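Local coordinates for protein catalase-3 (Neurospora crassa, PDB 4AJ9) that breaks down hydrogen peroxide to oxygen and water as a heme catalase, consistent with a role in protecting cells from its toxicity, at residues G73-Y78 with S88-K93; S270-V275 with L304-E309; V534-T539 with V589-A594; G593-F598 with G631-A636. All blocks are in the same frame, centred on the assembly; numbering follows the deposited sequence.

Contact 1: residues G73-Y78 with S88-K93; sequences GIFTSY and SFLGAK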
loop_
_atom_site.group_PDB
_atom_site.type_symbol
_atom_site.label_atom_id
_atom_site.label_comp_id
_atom_site.label_asym_id
_atom_site.label_seq_id
_atom_site.Cartn_x
_atom_site.Cartn_y
_atom_site.Cartn_z
ATOM N N GLY C 73 14.543 -13.416 -24.513
ATOM C CA GLY C 73 15.164 -14.296 -25.475
ATOM C C GLY C 73 14.275 -15.462 -25.833
ATOM O O GLY C 73 13.060 -15.424 -25.619
ATOM N N ILE C 74 14.890 -16.514 -26.369
ATOM C CA ILE C 74 14.156 -17.698 -26.781
ATOM C C ILE C 74 14.885 -18.939 -26.283
ATOM O O ILE C 74 16.113 -18.999 -26.314
ATOM C CB ILE C 74 14.031 -17.777 -28.320
ATOM C CG1 ILE C 74 13.373 -16.513 -28.879
ATOM C CG2 ILE C 74 13.237 -19.020 -28.735
ATOM C CD1 ILE C 74 11.889 -16.450 -28.668
ATOM N N PHE C 75 14.123 -19.914 -25.801
ATOM C CA PHE C 75 14.669 -21.223 -25.480
ATOM C C PHE C 75 14.194 -22.211 -26.539
ATOM O O PHE C 75 13.033 -22.204 -26.931
ATOM C CB PHE C 75 14.247 -21.702 -24.084
ATOM C CG PHE C 75 14.507 -23.166 -23.847
ATOM C CD1 PHE C 75 15.757 -23.606 -23.454
ATOM C CD2 PHE C 75 13.497 -24.109 -24.049
ATOM C CE1 PHE C 75 16.006 -24.957 -23.256
ATOM C CE2 PHE C 75 13.737 -25.461 -23.842
ATOM C CZ PHE C 75 14.994 -25.884 -23.444
ATOM N N THR C 76 15.102 -23.061 -26.993
ATOM C CA THR C 76 14.769 -24.078 -27.981
ATOM C C THR C 76 15.122 -25.446 -27.435
ATOM O O THR C 76 16.255 -25.686 -27.006
ATOM C CB THR C 76 15.546 -23.870 -29.285
ATOM O OG1 THR C 76 15.315 -22.542 -29.775
ATOM C CG2 THR C 76 15.089 -24.895 -30.345
ATOM N N SER C 77 14.149 -26.344 -27.429
ATOM C CA SER C 77 14.410 -27.699 -26.976
ATOM C C SER C 77 15.180 -28.460 -28.048
ATOM O O SER C 77 14.906 -28.317 -29.239
ATOM C CB SER C 77 13.109 -28.418 -26.622
ATOM O OG SER C 77 13.375 -29.737 -26.179
ATOM N N TYR C 78 16.169 -29.238 -27.624
ATOM C CA TYR C 78 16.919 -30.086 -28.550
ATOM C C TYR C 78 16.192 -31.389 -28.874
ATOM O O TYR C 78 16.638 -32.159 -29.718
ATOM C CB TYR C 78 18.314 -30.391 -27.998
ATOM C CG TYR C 78 19.285 -29.237 -28.135
ATOM C CD1 TYR C 78 18.935 -28.090 -28.837
ATOM C CD2 TYR C 78 20.544 -29.294 -27.564
ATOM C CE1 TYR C 78 19.820 -27.032 -28.973
ATOM C CE2 TYR C 78 21.433 -28.250 -27.693
ATOM C CZ TYR C 78 21.069 -27.124 -28.395
ATOM O OH TYR C 78 21.967 -26.091 -28.511
ATOM N N SER C 88 5.614 -29.275 -21.126
ATOM C CA SER C 88 5.276 -28.975 -22.509
ATOM C C SER C 88 6.417 -28.285 -23.257
ATOM O O SER C 88 6.624 -28.525 -24.442
ATOM C CB SER C 88 4.008 -28.113 -22.569
ATOM O OG SER C 88 3.843 -27.548 -23.859
ATOM N N PHE C 89 7.158 -27.425 -22.573
ATOM C CA PHE C 89 8.219 -26.689 -23.251
ATOM C C PHE C 89 9.396 -27.595 -23.627
ATOM O O PHE C 89 10.262 -27.202 -24.403
ATOM C CB PHE C 89 8.671 -25.472 -22.435
ATOM C CG PHE C 89 9.584 -25.797 -21.278
ATOM C CD1 PHE C 89 9.077 -26.348 -20.108
ATOM C CD2 PHE C 89 10.942 -25.524 -21.354
ATOM C CE1 PHE C 89 9.911 -26.635 -19.048
ATOM C CE2 PHE C 89 11.779 -25.798 -20.289
ATOM C CZ PHE C 89 11.267 -26.360 -19.143
ATOM N N LEU C 90 9.418 -28.808 -23.085
ATOM C CA LEU C 90 10.460 -29.772 -23.432
ATOM C C LEU C 90 9.917 -30.926 -24.277
ATOM O O LEU C 90 10.582 -31.950 -24.444
ATOM C CB LEU C 90 11.126 -30.301 -22.163
ATOM C CG LEU C 90 11.896 -29.238 -21.370
ATOM C CD1 LEU C 90 12.257 -29.738 -19.987
ATOM C CD2 LEU C 90 13.148 -28.803 -22.135
ATOM N N GLY C 91 8.722 -30.744 -24.832
ATOM C CA GLY C 91 7.992 -31.845 -25.437
ATOM C C GLY C 91 8.217 -32.129 -26.915
ATOM O O GLY C 91 7.671 -33.089 -27.443
ATOM N N ALA C 92 9.014 -31.312 -27.591
ATOM C CA ALA C 92 9.312 -31.577 -29.002
ATOM C C ALA C 92 10.629 -30.961 -29.441
ATOM O O ALA C 92 11.011 -29.883 -28.974
ATOM C CB ALA C 92 8.181 -31.081 -29.896
ATOM N N LYS C 93 11.317 -31.645 -30.352
ATOM C CA LYS C 93 12.554 -31.118 -30.917
ATOM C C LYS C 93 12.267 -29.808 -31.632
ATOM O O LYS C 93 11.288 -29.699 -32.369
ATOM C CB LYS C 93 13.192 -32.127 -31.880
ATOM C CG LYS C 93 14.467 -31.636 -32.551
ATOM C CD LYS C 93 15.171 -32.784 -33.273
ATOM C CE LYS C 93 16.413 -32.314 -34.027
ATOM N NZ LYS C 93 16.074 -31.430 -35.183
#
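Tyr78 and Lys93 bring the two backbones to within 5.1 Å between their CA atoms where 73-78, on strand 68-77, meets 88-93, yet no hydrogen bond joins the two segments. The strand belongs to the antiparallel beta-barrel of the catalase fold, and 88-93, opening with a short 3-10 turn, lies in the loop that leads back to the neighbouring strand 96-104. Phe75 makes the aromatic part of the contact. With CG anti to the backbone N (chi1 166°), its ring is carried toward 88-93, where it forms an offset edge-to-face pair with Phe89, centroids 5.7 Å apart and planes at 61°. Phe89 offers the edge, with Phe75 CE2 3.7 Å from Phe89 CD2, while Leu90 CG rests over one face of the Phe89 ring toward its rim. Leu90 reaches Phe75 as well, CD2 lying 3.7 Å from Phe75 CZ. Phe126 extends the aromatic cluster, meeting both rings. An alanine in place of Phe75 would probably open a gap beside Leu90 CD2 and leave the Phe89 edge without the face it points to. Farther along, Ser77 CB sits 3.5 Å from Ala92 O; the Ser77 hydroxyl itself is hydrogen-bonded to Gly79 O. Finally, the aliphatic part of Lys93 passes by the Tyr78 carbonyl, with Lys93 CG 3.6 Å from Tyr78 O.

Contact 2: residues S270-V275 with L304-E309; sequences SWELAV and LQVLGE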
loop_
_atom_site.group_PDB
_atom_site.type_symbol
_atom_site.label_atom_id
_atom_site.label_comp_id
_atom_site.label_asym_id
_atom_site.label_seq_id
_atom_site.Cartn_x
_atom_site.Cartn_y
_atom_site.Cartn_z
ATOM N N SER C 270 24.331 -17.193 -25.292
ATOM C CA SER C 270 23.573 -18.431 -25.153
ATOM C C SER C 270 24.050 -19.256 -23.970
ATOM O O SER C 270 25.183 -19.108 -23.512
ATOM C CB SER C 270 23.655 -19.281 -26.425
ATOM O OG SER C 270 23.096 -18.582 -27.514
ATOM N N TRP C 271 23.152 -20.111 -23.475
ATOM C CA TRP C 271 23.472 -21.104 -22.461
ATOM C C TRP C 271 22.744 -22.375 -22.836
ATOM O O TRP C 271 21.581 -22.332 -23.262
ATOM C CB TRP C 271 22.953 -20.689 -21.085
ATOM C CG TRP C 271 23.639 -19.525 -20.450
ATOM C CD1 TRP C 271 24.598 -19.571 -19.480
ATOM C CD2 TRP C 271 23.397 -18.140 -20.711
ATOM N NE1 TRP C 271 24.970 -18.303 -19.121
ATOM C CE2 TRP C 271 24.254 -17.402 -19.869
ATOM C CE3 TRP C 271 22.547 -17.452 -21.584
ATOM C CZ2 TRP C 271 24.288 -16.010 -19.874
ATOM C CZ3 TRP C 271 22.578 -16.067 -21.586
ATOM C CH2 TRP C 271 23.442 -15.358 -20.734
ATOM N N GLU C 272 23.405 -23.512 -22.672
ATOM C CA GLU C 272 22.690 -24.771 -22.853
ATOM C C GLU C 272 22.026 -25.148 -21.538
ATOM O O GLU C 272 22.607 -24.970 -20.468
ATOM C CB GLU C 272 23.620 -25.873 -23.381
ATOM C CG GLU C 272 23.786 -25.805 -24.913
ATOM C CD GLU C 272 24.869 -26.708 -25.449
ATOM O OE1 GLU C 272 25.669 -27.235 -24.651
ATOM O OE2 GLU C 272 24.915 -26.890 -26.685
ATOM N N LEU C 273 20.787 -25.622 -21.618
ATOM C CA LEU C 273 20.114 -26.183 -20.456
ATOM C C LEU C 273 20.514 -27.646 -20.350
ATOM O O LEU C 273 20.316 -28.406 -21.286
ATOM C CB LEU C 273 18.593 -26.108 -20.623
ATOM C CG LEU C 273 17.795 -26.634 -19.421
ATOM C CD1 LEU C 273 18.169 -25.886 -18.145
ATOM C CD2 LEU C 273 16.303 -26.535 -19.684
ATOM N N ALA C 274 21.069 -28.035 -19.208
ATOM C CA ALA C 274 21.462 -29.418 -19.003
ATOM C C ALA C 274 20.921 -29.884 -17.666
ATOM O O ALA C 274 20.636 -29.064 -16.785
ATOM C CB ALA C 274 22.976 -29.551 -19.044
ATOM N N VAL C 275 20.773 -31.195 -17.518
ATOM C CA VAL C 275 20.278 -31.768 -16.270
ATOM C C VAL C 275 21.145 -32.933 -15.810
ATOM O O VAL C 275 21.744 -33.651 -16.616
ATOM C CB VAL C 275 18.841 -32.312 -16.412
ATOM C CG1 VAL C 275 17.829 -31.160 -16.570
ATOM C CG2 VAL C 275 18.755 -33.289 -17.578
ATOM N N LEU C 304 26.287 -34.275 -17.137
ATOM C CA LEU C 304 25.292 -33.336 -17.636
ATOM C C LEU C 304 24.679 -33.857 -18.920
ATOM O O LEU C 304 25.382 -34.344 -19.804
ATOM C CB LEU C 304 25.927 -31.965 -17.885
ATOM C CG LEU C 304 26.576 -31.325 -16.656
ATOM C CD1 LEU C 304 27.381 -30.092 -17.028
ATOM C CD2 LEU C 304 25.513 -30.989 -15.631
ATOM N N GLN C 305 23.362 -33.757 -19.018
ATOM C CA GLN C 305 22.666 -34.129 -20.239
ATOM C C GLN C 305 21.955 -32.896 -20.765
ATOM O O GLN C 305 21.058 -32.356 -20.107
ATOM C CB GLN C 305 21.688 -35.273 -19.966
ATOM C CG GLN C 305 22.341 -36.451 -19.242
ATOM C CD GLN C 305 21.396 -37.613 -19.046
ATOM O OE1 GLN C 305 20.790 -38.100 -19.998
ATOM N NE2 GLN C 305 21.253 -38.054 -17.804
ATOM N N VAL C 306 22.385 -32.432 -21.934
ATOM C CA VAL C 306 21.864 -31.200 -22.523
ATOM C C VAL C 306 20.450 -31.393 -23.089
ATOM O O VAL C 306 20.196 -32.320 -23.857
ATOM C CB VAL C 306 22.819 -30.663 -23.624
ATOM C CG1 VAL C 306 22.231 -29.434 -24.310
ATOM C CG2 VAL C 306 24.195 -30.352 -23.038
ATOM N N LEU C 307 19.527 -30.520 -22.697
ATOM C CA LEU C 307 18.142 -30.627 -23.147
ATOM C C LEU C 307 17.808 -29.609 -24.229
ATOM O O LEU C 307 16.898 -29.816 -25.038
ATOM C CB LEU C 307 17.166 -30.452 -21.962
ATOM C CG LEU C 307 17.217 -31.467 -20.816
ATOM C CD1 LEU C 307 16.025 -31.286 -19.868
ATOM C CD2 LEU C 307 17.246 -32.893 -21.348
ATOM N N GLY C 308 18.536 -28.501 -24.238
ATOM C CA GLY C 308 18.285 -27.453 -25.208
ATOM C C GLY C 308 19.145 -26.225 -24.993
ATOM O O GLY C 308 20.143 -26.258 -24.254
ATOM N N GLU C 309 18.767 -25.132 -25.651
ATOM C CA GLU C 309 19.571 -23.917 -25.577
ATOM C C GLU C 309 18.702 -22.683 -25.465
ATOM O O GLU C 309 17.649 -22.595 -26.098
ATOM C CB GLU C 309 20.458 -23.796 -26.816
ATOM C CG GLU C 309 21.381 -22.580 -26.787
ATOM C CD GLU C 309 22.427 -22.596 -27.895
ATOM O OE1 GLU C 309 22.057 -22.394 -29.068
ATOM O OE2 GLU C 309 23.621 -22.801 -27.594
#
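The carboxylates of Glu272 and Glu309 project on the same side of two antiparallel strands, their OE2 atoms 4.4 Å apart and not bonded to each other. Beside the Glu309 carboxylate lies Ser270, whose CB is 3.7 Å from Glu309 OE2; the Glu272 group instead approaches Val306, OE1 standing 3.8 Å from Val306 CG2. The third flat group, the Trp271 indole, leaves the strand pair: Phe122 packs against it edge-to-face, Phe103 also meets it, and NE1 is bonded to Met206 O. Only the Trp271 backbone touches 304-309, its O receiving a CA-H...O contact from Glu309. The strands are neighbours in the catalase beta-barrel, and their register is shifted by one at a classic beta bulge, in which Leu307 and Gly308 both face Leu273. Leu273 O takes a short, straight bond from Leu307 N (2.7 Å, 170° at the hydrogen), the donor nearly along the C=O axis, and a weak one from Gly308 N. Leu273 N in turn donates to Gly308 O at 2.8 Å. Past the bulge, Val275 and Gln305 exchange two backbone bonds as a hydrogen-bonded pair. The Val275 and Leu307 side chains cross at about a right angle, Val275 CG1 being 3.8 Å from Leu307 CD1. The two carboxylates would repel one another if both were ionised, and Lys233, which makes a long, weak ion pair with Glu272 and touches Glu309, probably offsets part of that cost.

Contact 3: residues V534-T539 with V589-A594; sequences VGVLST and VVAEGA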
loop_
_atom_site.group_PDB
_atom_site.type_symbol
_atom_site.label_atom_id
_atom_site.label_comp_id
_atom_site.label_asym_id
_atom_site.label_seq_id
_atom_site.Cartn_x
_atom_site.Cartn_y
_atom_site.Cartn_z
ATOM N N VAL C 534 38.898 -4.238 -26.454
ATOM C CA VAL C 534 40.295 -3.850 -26.566
ATOM C C VAL C 534 40.403 -2.335 -26.462
ATOM O O VAL C 534 39.755 -1.611 -27.211
ATOM C CB VAL C 534 40.891 -4.330 -27.895
ATOM C CG1 VAL C 534 42.368 -3.984 -27.975
ATOM C CG2 VAL C 534 40.678 -5.827 -28.045
ATOM N N GLY C 535 41.191 -1.862 -25.507
ATOM C CA GLY C 535 41.493 -0.452 -25.417
ATOM C C GLY C 535 42.786 -0.173 -26.161
ATOM O O GLY C 535 43.843 -0.686 -25.799
ATOM N N VAL C 536 42.704 0.627 -27.213
ATOM C CA VAL C 536 43.905 1.020 -27.938
ATOM C C VAL C 536 44.346 2.405 -27.474
ATOM O O VAL C 536 43.645 3.391 -27.704
ATOM C CB VAL C 536 43.649 1.044 -29.440
ATOM C CG1 VAL C 536 44.911 1.471 -30.179
ATOM C CG2 VAL C 536 43.176 -0.318 -29.913
ATOM N N LEU C 537 45.490 2.463 -26.797
ATOM C CA LEU C 537 46.044 3.717 -26.304
ATOM C C LEU C 537 46.802 4.446 -27.414
ATOM O O LEU C 537 47.840 3.970 -27.879
ATOM C CB LEU C 537 46.988 3.447 -25.131
ATOM C CG LEU C 537 46.418 2.504 -24.068
ATOM C CD1 LEU C 537 47.264 2.511 -22.798
ATOM C CD2 LEU C 537 44.985 2.914 -23.759
ATOM N N SER C 538 46.284 5.599 -27.829
ATOM C CA SER C 538 46.883 6.375 -28.915
ATOM C C SER C 538 47.162 7.825 -28.518
ATOM O O SER C 538 47.198 8.167 -27.333
ATOM C CB SER C 538 45.983 6.331 -30.159
ATOM O OG SER C 538 46.651 6.839 -31.310
ATOM N N THR C 539 47.349 8.679 -29.519
ATOM C CA THR C 539 47.637 10.084 -29.268
ATOM C C THR C 539 47.202 10.922 -30.458
ATOM O O THR C 539 47.165 10.424 -31.581
ATOM C CB THR C 539 49.136 10.315 -28.949
ATOM O OG1 THR C 539 49.389 11.716 -28.784
ATOM C CG2 THR C 539 50.028 9.764 -30.065
ATOM N N VAL C 589 46.266 -2.225 -25.710
ATOM C CA VAL C 589 47.317 -2.157 -26.717
ATOM C C VAL C 589 47.745 -0.722 -27.003
ATOM O O VAL C 589 46.919 0.133 -27.320
ATOM C CB VAL C 589 46.894 -2.845 -28.031
ATOM C CG1 VAL C 589 46.765 -4.345 -27.825
ATOM C CG2 VAL C 589 45.589 -2.261 -28.541
ATOM N N VAL C 590 49.043 -0.464 -26.881
ATOM C CA VAL C 590 49.577 0.856 -27.169
ATOM C C VAL C 590 49.858 0.940 -28.664
ATOM O O VAL C 590 50.597 0.117 -29.209
ATOM C CB VAL C 590 50.833 1.146 -26.350
ATOM C CG1 VAL C 590 51.181 2.631 -26.418
ATOM C CG2 VAL C 590 50.604 0.731 -24.910
ATOM N N ALA C 591 49.233 1.908 -29.329
ATOM C CA ALA C 591 49.433 2.104 -30.762
ATOM C C ALA C 591 50.764 2.796 -30.996
ATOM O O ALA C 591 51.194 3.609 -30.181
ATOM C CB ALA C 591 48.286 2.923 -31.370
ATOM N N GLU C 592 51.421 2.468 -32.103
ATOM C CA GLU C 592 52.732 3.048 -32.385
ATOM C C GLU C 592 52.680 4.566 -32.322
ATOM O O GLU C 592 51.797 5.186 -32.911
ATOM C CB GLU C 592 53.255 2.598 -33.744
ATOM C CG GLU C 592 54.684 3.040 -33.999
ATOM C CD GLU C 592 55.315 2.321 -35.170
ATOM O OE1 GLU C 592 54.608 2.088 -36.175
ATOM O OE2 GLU C 592 56.515 1.977 -35.073
ATOM N N GLY C 593 53.623 5.155 -31.592
ATOM C CA GLY C 593 53.701 6.598 -31.464
ATOM C C GLY C 593 53.149 7.086 -30.139
ATOM O O GLY C 593 53.504 8.164 -29.662
ATOM N N ALA C 594 52.277 6.288 -29.535
ATOM C CA ALA C 594 51.637 6.690 -28.290
ATOM C C ALA C 594 52.603 6.643 -27.111
ATOM O O ALA C 594 52.277 7.107 -26.025
ATOM C CB ALA C 594 50.416 5.818 -28.016
#
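Val589 is bonded to 534-539 through both its N and its O: the N donates to Gly535 O at 2.9 Å in an almost straight bond (173° at the hydrogen), and the O accepts from Leu537 N at 2.8 Å. The same oxygen receives a CA-H...O contact from Val536, its CA 3.2 Å away. The Val589 side chain is modelled in two conformers, and the apparent closeness of its CG2 to Val536 CG2 is therefore doubtful. Val590 points to the other side of the sheet, with Leu537, although their methyls meet only loosely; Phe598 packs against both of these side chains. Ala591 N then donates to Leu537 O at 2.9 Å, the last of three backbone bonds between the two segments, while Ala591 CB lies 3.9 Å from Val536 CG1. These are adjacent strands in the parallel sheet of the C-terminal domain, a flavodoxin-like alpha/beta domain whose sequence family is grouped with the class I glutamine amidotransferases; helix 544-557 covers the Val536 side. Beyond the strand, Ala591 to Ala594 form a type II beta turn. Glu592, its second residue, has its CB turned away from 534-539, and its OE2 is hydrogen-bonded to Ser632 N. Gly593 follows with phi 102°, a backbone shape in which any CB would collide with the carbonyl O of Glu592, as suits glycine at the third position of a type II turn; its own O lies 3.8 Å from Thr539 CG2. Thr539 OG1 is bonded to Glu567 and Arg596. Ala594 N closes the turn on Ala591 O, and Ala594 CB comes 3.2 Å from Leu537 O, beside Ser538 CA.

Contact 4: residues G593-F598 with G631-A636; sequences GAERVF and GSAKKA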
loop_
_atom_site.group_PDB
_atom_site.type_symbol
_atom_site.label_atom_id
_atom_site.label_comp_id
_atom_site.label_asym_id
_atom_site.label_seq_id
_atom_site.Cartn_x
_atom_site.Cartn_y
_atom_site.Cartn_z
ATOM N N GLY C 593 53.623 5.155 -31.592
ATOM C CA GLY C 593 53.701 6.598 -31.464
ATOM C C GLY C 593 53.149 7.086 -30.139
ATOM O O GLY C 593 53.504 8.164 -29.662
ATOM N N ALA C 594 52.277 6.288 -29.535
ATOM C CA ALA C 594 51.637 6.690 -28.290
ATOM C C ALA C 594 52.603 6.643 -27.111
ATOM O O ALA C 594 52.277 7.107 -26.025
ATOM C CB ALA C 594 50.416 5.818 -28.016
ATOM N N GLU C 595 53.794 6.085 -27.323
ATOM C CA GLU C 595 54.799 6.058 -26.263
ATOM C C GLU C 595 55.068 7.468 -25.737
ATOM O O GLU C 595 55.514 7.650 -24.600
ATOM C CB GLU C 595 56.099 5.399 -26.748
ATOM C CG GLU C 595 56.811 6.128 -27.878
ATOM C CD GLU C 595 56.408 5.642 -29.254
ATOM O OE1 GLU C 595 55.333 5.017 -29.387
ATOM O OE2 GLU C 595 57.174 5.882 -30.209
ATOM N N ARG C 596 54.775 8.467 -26.561
ATOM C CA ARG C 596 54.984 9.861 -26.167
ATOM C C ARG C 596 54.146 10.333 -24.967
ATOM O O ARG C 596 54.449 11.368 -24.367
ATOM C CB ARG C 596 54.775 10.801 -27.361
ATOM C CG ARG C 596 53.388 10.741 -27.982
ATOM C CD ARG C 596 53.198 11.915 -28.929
ATOM N NE ARG C 596 53.523 13.170 -28.259
ATOM C CZ ARG C 596 52.634 13.944 -27.643
ATOM N NH1 ARG C 596 51.349 13.606 -27.624
ATOM N NH2 ARG C 596 53.031 15.061 -27.050
ATOM N N VAL C 597 53.096 9.596 -24.615
ATOM C CA VAL C 597 52.261 10.012 -23.484
ATOM C C VAL C 597 52.588 9.216 -22.234
ATOM O O VAL C 597 51.944 9.371 -21.197
ATOM C CB VAL C 597 50.741 9.950 -23.801
ATOM C CG1 VAL C 597 50.423 10.797 -25.025
ATOM C CG2 VAL C 597 50.275 8.509 -23.991
ATOM N N PHE C 598 53.619 8.381 -22.331
ATOM C CA PHE C 598 54.078 7.599 -21.184
ATOM C C PHE C 598 55.270 8.225 -20.465
ATOM O O PHE C 598 55.648 7.778 -19.385
ATOM C CB PHE C 598 54.394 6.161 -21.610
ATOM C CG PHE C 598 53.180 5.391 -22.023
ATOM C CD1 PHE C 598 52.575 5.640 -23.241
ATOM C CD2 PHE C 598 52.622 4.447 -21.181
ATOM C CE1 PHE C 598 51.440 4.947 -23.627
ATOM C CE2 PHE C 598 51.490 3.749 -21.565
ATOM C CZ PHE C 598 50.901 4.004 -22.785
ATOM N N GLY C 631 55.247 -1.612 -32.771
ATOM C CA GLY C 631 56.473 -0.939 -33.148
ATOM C C GLY C 631 57.132 -0.174 -32.020
ATOM O O GLY C 631 57.444 -0.727 -30.963
ATOM N N SER C 632 57.349 1.115 -32.250
ATOM C CA SER C 632 58.060 1.955 -31.293
ATOM C C SER C 632 57.341 2.052 -29.951
ATOM O O SER C 632 57.961 2.368 -28.939
ATOM C CB SER C 632 58.274 3.353 -31.870
ATOM O OG SER C 632 57.033 3.989 -32.133
ATOM N N ALA C 633 56.037 1.779 -29.940
ATOM C CA ALA C 633 55.265 1.867 -28.696
ATOM C C ALA C 633 55.777 0.912 -27.620
ATOM O O ALA C 633 55.456 1.061 -26.444
ATOM C CB ALA C 633 53.774 1.650 -28.956
ATOM N N LYS C 634 56.593 -0.063 -28.009
ATOM C CA LYS C 634 57.220 -0.932 -27.017
ATOM C C LYS C 634 57.914 -0.129 -25.913
ATOM O O LYS C 634 58.148 -0.637 -24.819
ATOM C CB LYS C 634 58.206 -1.912 -27.667
ATOM C CG LYS C 634 59.446 -1.276 -28.272
ATOM C CD LYS C 634 60.311 -2.346 -28.920
ATOM C CE LYS C 634 61.591 -1.775 -29.495
ATOM N NZ LYS C 634 62.436 -2.847 -30.084
ATOM N N LYS C 635 58.238 1.126 -26.199
ATOM C CA LYS C 635 58.838 1.992 -25.192
ATOM C C LYS C 635 57.882 2.183 -24.005
ATOM O O LYS C 635 58.324 2.341 -22.869
ATOM C CB LYS C 635 59.230 3.340 -25.805
ATOM C CG LYS C 635 60.536 3.920 -25.275
ATOM C CD LYS C 635 60.434 4.318 -23.807
ATOM C CE LYS C 635 61.780 4.782 -23.257
ATOM N NZ LYS C 635 62.380 5.877 -24.075
ATOM N N ALA C 636 56.575 2.151 -24.265
ATOM C CA ALA C 636 55.585 2.252 -23.178
ATOM C C ALA C 636 55.672 1.068 -22.209
ATOM O O ALA C 636 55.634 1.259 -20.995
ATOM C CB ALA C 636 54.163 2.393 -23.735
#
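Gly593 N lies 3.6 Å from Ser632 OG, at the point where two loops following adjacent parallel strands, 587-590 and 627-630, come together in the alpha/beta C-terminal domain. A 3-10 segment, 594-597, faces another short 3-10 turn that runs into helix 634-639. Next along the chain, the Ala594 backbone O lies in the plane of the Phe598 ring, at its edge. Glu595 then spans the contact. Its CG sits between the backbone N and the carbonyl carbon (chi1 63°), the crowded position, and the chain bends at chi2, bringing the carboxylate back toward Gly593 and Ser632. Its two carboxylate oxygens divide the work: OE2 accepts the Ser632 hydroxyl at 2.7 Å from OG, on the syn side and 27° out of the carboxylate plane, while OE1 takes a weak bond from Gly593 N and rests 3.2 Å from Ala633 CA. Glu595 CB packs on Lys635 CB at 3.9 Å. An alanine in place of Glu595 would keep that CB contact but would probably leave Ser632 OG and Gly593 N without this acceptor and open a gap beside Ala633 CA. Phe598 ends the segment, presenting a face to the helix: Ala636 CB stands 3.4 Å from the ring centroid in a CH-pi contact, only 4° off the ring normal.

In the fold
From the N terminus, contact 1 closes a short loop, with nine residues between its segments, on a barrel strand. Contact 2 follows, pairing two strands separated by 28 residues. Contacts 1 and 2 touch through neighbouring barrel strands 68-77 and 305-314, where Thr76 N and Tyr78 N probably donate to Glu309 O and Leu307 O. Contact 3 opens much later, in the C-terminal domain, its nearest atoms about 20 Å from contact 2, and closes a 49-residue excursion. Contact 4 starts on residues 593-594, where contact 3 ends, and closes a 32-residue excursion through helix 612-622 and strand 627-630. None nests inside another; contacts 3 and 4 link through those shared residues and by probable hydrogen bonds from Arg596 to Thr539 and from Ser632 N to Glu592.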